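Local coordinates for protein 5-carboxyvanillate decarboxylase (Sphingomonas paucimobilis, PDB 4NI8) that probably catalyses the metal-dependent decarboxylation of 5-carboxyvanillate, as a manganese-binding member of the amidohydrolase superfamily, at residues Pro47-Arg52 against Asp297-Pro302; Leu171-Arg176 against Ile200-Asn205. All coordinates share one frame; numbering follows the deposited sequence.

Contact 1: residues Pro47-Arg52 against Asp297-Pro302; sequences PAMIGR and DYPYQP. With MN (manganese (II) ion), chain I; 1WB (5-methoxybenzene-1,3-dicarboxylic acid), chain J; EDO (1,2-ethanediol), chain N.
Tyr298 OH donates to a water 2.7 Å away, which donates in turn to the backbone O of Arg52, tying loop 297-302 to helix 49-54 through solvent. No direct hydrogen bond crosses the contact: Arg52 NH2 comes to 2.8 Å from Pro299 O, but at too poor an angle. Pro299, joined to Tyr298 by a cis peptide, has its CB over the centre of the Tyr298 ring and also 3.7 Å above one face of the Arg52 guanidinium. In Met49, CG anti to the backbone N (chi1 -171°) and a bend at chi2 carry SD to 3.7 Å from Pro299 CG and obliquely to 4.5 Å from the centroid of the Tyr300 ring, a Met-aromatic contact; the bend at chi3 then swings CE toward that ring. On the other side of the ring plane, the bound dicarboxylate lies over a face, its ring carbon named CO2 3.4 Å above the plane and offset toward the rim, while Tyr300 OH is hydrogen-bonded to Thr77. With an alanine in place of Tyr300, the ligand ring would probably lose its facing partner, Thr77 its hydroxyl mate, and Met49 the surface it leans on. At the head of the loop, Asp297 OD1 binds manganese at 2.2 Å, together with Glu8 and His174. A metal-binding aspartate just after the eighth strand is characteristic of the amidohydrolase metal site.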
# COMPACT_ATOMS: atom_id res chain seq x y z
N PRO A 47 -29.72 -1.74 -0.71
CA PRO A 47 -30.79 -1.83 -1.71
C PRO A 47 -30.96 -0.60 -2.61
O PRO A 47 -31.54 -0.73 -3.69
CB PRO A 47 -32.05 -2.03 -0.87
CG PRO A 47 -31.71 -1.39 0.44
CD PRO A 47 -30.26 -1.65 0.66
N ALA A 48 -30.48 0.56 -2.19
CA ALA A 48 -30.68 1.78 -2.98
C ALA A 48 -29.59 1.99 -4.03
O ALA A 48 -29.73 2.85 -4.91
CB ALA A 48 -30.76 3.00 -2.07
N MET A 49 -28.52 1.20 -3.96
CA MET A 49 -27.36 1.44 -4.81
C MET A 49 -27.62 1.25 -6.31
O MET A 49 -27.12 2.03 -7.12
CB MET A 49 -26.14 0.62 -4.35
CG MET A 49 -24.86 1.00 -5.05
SD MET A 49 -24.36 2.72 -4.81
CE MET A 49 -23.86 2.71 -3.09
N ILE A 50 -28.37 0.22 -6.69
CA ILE A 50 -28.67 0.02 -8.11
C ILE A 50 -29.36 1.26 -8.69
O ILE A 50 -28.96 1.76 -9.74
CB ILE A 50 -29.51 -1.25 -8.38
CG1 ILE A 50 -28.63 -2.50 -8.27
CG2 ILE A 50 -30.14 -1.21 -9.77
CD1 ILE A 50 -29.41 -3.79 -8.27
N GLY A 51 -30.35 1.78 -7.98
CA GLY A 51 -31.05 2.98 -8.44
C GLY A 51 -30.11 4.17 -8.57
O GLY A 51 -30.19 4.93 -9.53
N ARG A 52 -29.21 4.33 -7.61
CA ARG A 52 -28.30 5.47 -7.66
C ARG A 52 -27.29 5.34 -8.79
O ARG A 52 -26.97 6.33 -9.45
CB ARG A 52 -27.61 5.64 -6.30
CG ARG A 52 -28.60 5.89 -5.17
CD ARG A 52 -28.30 7.20 -4.48
NE ARG A 52 -27.04 7.15 -3.75
CZ ARG A 52 -26.27 8.22 -3.54
NH1 ARG A 52 -26.63 9.40 -4.01
NH2 ARG A 52 -25.13 8.09 -2.87
N ASP A 297 -16.14 10.05 -7.02
CA ASP A 297 -16.45 8.65 -6.73
C ASP A 297 -17.94 8.48 -6.39
O ASP A 297 -18.31 7.64 -5.56
CB ASP A 297 -15.56 8.08 -5.61
CG ASP A 297 -15.04 6.69 -5.91
OD1 ASP A 297 -15.65 5.99 -6.75
OD2 ASP A 297 -14.01 6.30 -5.30
N TYR A 298 -18.78 9.27 -7.05
CA TYR A 298 -20.23 9.15 -6.92
C TYR A 298 -20.65 7.85 -7.59
O TYR A 298 -20.07 7.47 -8.61
CB TYR A 298 -20.89 10.33 -7.62
CG TYR A 298 -22.39 10.37 -7.50
CD1 TYR A 298 -23.01 10.94 -6.39
CD2 TYR A 298 -23.20 9.82 -8.49
CE1 TYR A 298 -24.39 10.97 -6.28
CE2 TYR A 298 -24.58 9.85 -8.39
CZ TYR A 298 -25.17 10.42 -7.29
OH TYR A 298 -26.55 10.44 -7.20
N PRO A 299 -21.66 7.15 -7.04
CA PRO A 299 -22.49 7.45 -5.87
C PRO A 299 -21.98 6.81 -4.58
O PRO A 299 -22.70 6.81 -3.59
CB PRO A 299 -23.84 6.83 -6.25
CG PRO A 299 -23.44 5.60 -7.01
CD PRO A 299 -22.19 5.99 -7.79
N TYR A 300 -20.75 6.29 -4.60
CA TYR A 300 -20.18 5.67 -3.40
C TYR A 300 -19.69 6.71 -2.40
O TYR A 300 -19.52 6.42 -1.22
CB TYR A 300 -19.06 4.72 -3.78
CG TYR A 300 -19.53 3.64 -4.73
CD1 TYR A 300 -20.23 2.55 -4.26
CD2 TYR A 300 -19.28 3.74 -6.10
CE1 TYR A 300 -20.67 1.56 -5.12
CE2 TYR A 300 -19.73 2.76 -6.97
CZ TYR A 300 -20.42 1.67 -6.47
OH TYR A 300 -20.86 0.69 -7.33
N GLN A 301 -19.45 7.92 -2.90
CA GLN A 301 -19.17 9.09 -2.06
C GLN A 301 -20.12 10.19 -2.49
O GLN A 301 -20.48 10.25 -3.67
CB GLN A 301 -17.76 9.61 -2.30
CG GLN A 301 -16.68 8.58 -2.11
CD GLN A 301 -15.76 8.89 -0.96
OE1 GLN A 301 -15.87 9.93 -0.30
NE2 GLN A 301 -14.85 7.99 -0.70
N PRO A 302 -20.52 11.06 -1.56
CA PRO A 302 -21.38 12.21 -1.85
C PRO A 302 -20.64 13.34 -2.56
O PRO A 302 -19.43 13.51 -2.36
CB PRO A 302 -21.83 12.67 -0.46
CG PRO A 302 -20.74 12.22 0.45
CD PRO A 302 -20.28 10.91 -0.11
MN MN I . -14.88 4.20 -7.75
C1 1WB J . -17.21 0.99 -3.30
CO1 1WB J . -16.19 1.95 -3.39
CO2 1WB J . -17.61 0.28 -4.43
CM1 1WB J . -15.59 2.18 -4.62
CM2 1WB J . -16.99 0.53 -5.67
OM 1WB J . -17.35 -0.14 -6.81
CZ 1WB J . -15.98 1.47 -5.76
CC 1WB J . -17.85 0.76 -1.99
CV 1WB J . -18.23 -1.23 -6.75
O1 1WB J . -17.84 1.69 -1.13
O2 1WB J . -18.39 -0.35 -1.73
CCC 1WB J . -14.39 3.07 -4.71
O11 1WB J . -14.02 3.42 -5.86
O22 1WB J . -13.81 3.43 -3.67
C1 EDO N . -26.92 2.16 -1.16
O1 EDO N . -26.98 3.51 -1.62
C2 EDO N . -27.53 2.05 0.23
O2 EDO N . -28.62 1.13 0.17
O HOH W 1 -27.91 8.88 -8.88
O HOH W 2 -16.53 3.03 -7.36
O HOH W 3 -16.28 4.58 -9.45

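Contact 2: residues Leu171-Arg176 against Ile200-Asn205; sequences LYIHPR and IETSTN. With MN (manganese (II) ion), chain I; 1WB (5-methoxybenzene-1,3-dicarboxylic acid), chain J.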
# COMPACT_ATOMS: atom_id res chain seq x y z
N LEU A 171 -6.45 4.67 -20.12
CA LEU A 171 -7.13 3.57 -19.43
C LEU A 171 -7.14 3.84 -17.93
O LEU A 171 -6.10 3.85 -17.27
CB LEU A 171 -6.43 2.24 -19.68
CG LEU A 171 -6.95 1.05 -18.86
CD1 LEU A 171 -8.39 0.68 -19.27
CD2 LEU A 171 -6.02 -0.17 -18.99
N TYR A 172 -8.33 4.04 -17.39
CA TYR A 172 -8.51 4.20 -15.96
C TYR A 172 -8.57 2.80 -15.38
O TYR A 172 -9.49 2.04 -15.70
CB TYR A 172 -9.84 4.91 -15.70
CG TYR A 172 -9.96 5.63 -14.37
CD1 TYR A 172 -9.71 4.97 -13.17
CD2 TYR A 172 -10.31 6.97 -14.33
CE1 TYR A 172 -9.83 5.64 -11.95
CE2 TYR A 172 -10.43 7.64 -13.12
CZ TYR A 172 -10.17 6.97 -11.94
OH TYR A 172 -10.30 7.64 -10.74
N ILE A 173 -7.59 2.43 -14.55
CA ILE A 173 -7.65 1.14 -13.89
C ILE A 173 -8.27 1.34 -12.51
O ILE A 173 -7.59 1.78 -11.56
CB ILE A 173 -6.27 0.46 -13.78
CG1 ILE A 173 -5.71 0.16 -15.18
CG2 ILE A 173 -6.38 -0.84 -12.97
CD1 ILE A 173 -4.33 -0.53 -15.18
N HIS A 174 -9.56 1.06 -12.43
CA HIS A 174 -10.36 1.21 -11.22
C HIS A 174 -10.17 -0.03 -10.35
O HIS A 174 -9.80 -1.09 -10.85
CB HIS A 174 -11.84 1.35 -11.65
CG HIS A 174 -12.78 1.66 -10.53
ND1 HIS A 174 -13.33 0.69 -9.72
CD2 HIS A 174 -13.28 2.85 -10.09
CE1 HIS A 174 -14.11 1.26 -8.82
NE2 HIS A 174 -14.09 2.57 -9.02
N PRO A 175 -10.40 0.07 -9.03
CA PRO A 175 -10.29 -1.14 -8.21
C PRO A 175 -11.38 -2.19 -8.44
O PRO A 175 -12.42 -1.92 -9.03
CB PRO A 175 -10.42 -0.61 -6.78
CG PRO A 175 -10.02 0.83 -6.86
CD PRO A 175 -10.53 1.29 -8.19
N ARG A 176 -11.10 -3.40 -7.97
CA ARG A 176 -12.13 -4.37 -7.60
C ARG A 176 -11.54 -5.10 -6.40
O ARG A 176 -10.44 -4.76 -5.96
CB ARG A 176 -12.44 -5.34 -8.74
CG ARG A 176 -11.23 -6.12 -9.26
CD ARG A 176 -11.62 -7.07 -10.41
NE ARG A 176 -12.52 -8.13 -9.95
CZ ARG A 176 -12.80 -9.22 -10.66
NH1 ARG A 176 -12.25 -9.39 -11.86
NH2 ARG A 176 -13.62 -10.15 -10.17
N ILE A 200 -4.76 -2.16 -2.23
CA ILE A 200 -3.67 -3.12 -2.32
C ILE A 200 -3.73 -3.89 -3.64
O ILE A 200 -2.71 -4.12 -4.29
CB ILE A 200 -3.73 -4.13 -1.14
CG1 ILE A 200 -3.63 -3.40 0.20
CG2 ILE A 200 -2.65 -5.20 -1.31
CD1 ILE A 200 -2.39 -2.50 0.32
N GLU A 201 -4.94 -4.29 -4.02
CA GLU A 201 -5.17 -5.00 -5.28
C GLU A 201 -4.74 -4.16 -6.49
O GLU A 201 -4.00 -4.62 -7.37
CB GLU A 201 -6.66 -5.37 -5.38
CG GLU A 201 -7.19 -5.64 -6.79
CD GLU A 201 -6.62 -6.89 -7.44
OE1 GLU A 201 -6.13 -7.80 -6.73
OE2 GLU A 201 -6.67 -6.95 -8.68
N THR A 202 -5.19 -2.92 -6.51
CA THR A 202 -4.99 -2.05 -7.67
C THR A 202 -3.53 -1.55 -7.78
O THR A 202 -2.96 -1.54 -8.88
CB THR A 202 -5.96 -0.86 -7.64
OG1 THR A 202 -7.29 -1.35 -7.43
CG2 THR A 202 -5.90 -0.09 -8.96
N SER A 203 -2.93 -1.17 -6.65
CA SER A 203 -1.54 -0.73 -6.65
C SER A 203 -0.60 -1.86 -7.03
O SER A 203 0.38 -1.65 -7.73
CB SER A 203 -1.14 -0.13 -5.30
OG SER A 203 -1.26 -1.07 -4.24
N THR A 204 -0.88 -3.07 -6.54
CA THR A 204 -0.02 -4.21 -6.86
C THR A 204 -0.10 -4.54 -8.34
O THR A 204 0.91 -4.86 -8.97
CB THR A 204 -0.37 -5.44 -5.98
OG1 THR A 204 -0.17 -5.09 -4.60
CG2 THR A 204 0.51 -6.65 -6.35
N ASN A 205 -1.30 -4.46 -8.91
CA ASN A 205 -1.46 -4.61 -10.36
C ASN A 205 -0.56 -3.59 -11.09
O ASN A 205 0.25 -3.96 -11.94
CB ASN A 205 -2.93 -4.42 -10.75
CG ASN A 205 -3.26 -4.95 -12.15
OD1 ASN A 205 -2.37 -5.32 -12.93
ND2 ASN A 205 -4.54 -5.01 -12.47
MN MN I . -14.88 4.20 -7.75
C1 1WB J . -17.21 0.99 -3.30
CO1 1WB J . -16.19 1.95 -3.39
CO2 1WB J . -17.61 0.28 -4.43
CM1 1WB J . -15.59 2.18 -4.62
CM2 1WB J . -16.99 0.53 -5.67
OM 1WB J . -17.35 -0.14 -6.81
CZ 1WB J . -15.98 1.47 -5.76
CC 1WB J . -17.85 0.76 -1.99
CV 1WB J . -18.23 -1.23 -6.75
O1 1WB J . -17.84 1.69 -1.13
O2 1WB J . -18.39 -0.35 -1.73
CCC 1WB J . -14.39 3.07 -4.71
O11 1WB J . -14.02 3.42 -5.86
O22 1WB J . -13.81 3.43 -3.67
O HOH W 2 -16.53 3.03 -7.36
O HOH W 3 -16.28 4.58 -9.45
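In the beta-alpha-beta crossover that joins neighbouring parallel strands 171-174 and 223-225 of the barrel, Ile173 and Pro175 of strand 171-174 and the loop that leaves it meet Thr202 on the connecting helix 197-211. Thr202 faces them with two branches. Its CG2, anti to the backbone N, lies 3.6 Å from Ile173 O. Thr202 OG1, on the other branch (chi1 -50°), presses on Pro175, 3.1 Å from its CA. That hydroxyl is also hydrogen-bonded to Tyr198 O, one turn back. A little further on, Glu201 CG lies 3.5 Å from Arg176 O, a buried carbonyl oxygen with no polar partner in the model. The charged ends of this pair turn elsewhere: Arg176 forms a salt bridge with Asp32, and the Glu201 carboxylate is held by the Ser145 and Tyr151 hydroxyls and the backbone N of Ser179. The CB of His174 leaves the backbone away from the helix. His174 ND1 donates to a lone pair of Pro175 O at 2.8 Å, with an N-H...O angle of 149° and the oxygen 19° out of the imidazole plane, which probably restrains the rotation of the ring while NE2 binds manganese, 2.2 Å away. Pro175 thus both meets the helix and, through its carbonyl, is likely to steady the metal ligand. Such a histidine at the C-terminal end of the fifth strand is a hallmark of the amidohydrolase TIM barrel.

Two contacts whose centres are 20 Å apart converge on a single site: their nearest atoms are about 4 Å from each other without touching, and both reach the same manganese ion, its two waters and the bound dicarboxylate. Along the chain the order is 47-52, 171-176, 200-205, 297-302, so contact 2, a local strand-to-helix pairing, falls within the long span that contact 1 closes. Contact 2 sets the fifth strand against helix 197-211, contact 1 sets helix 49-54 against the loop after the eighth strand. Both also touch the second subunit, whose Arg238 binds the ligand. The principle is general: residues remote in sequence, carried to one barrel mouth, make a shared metal centre.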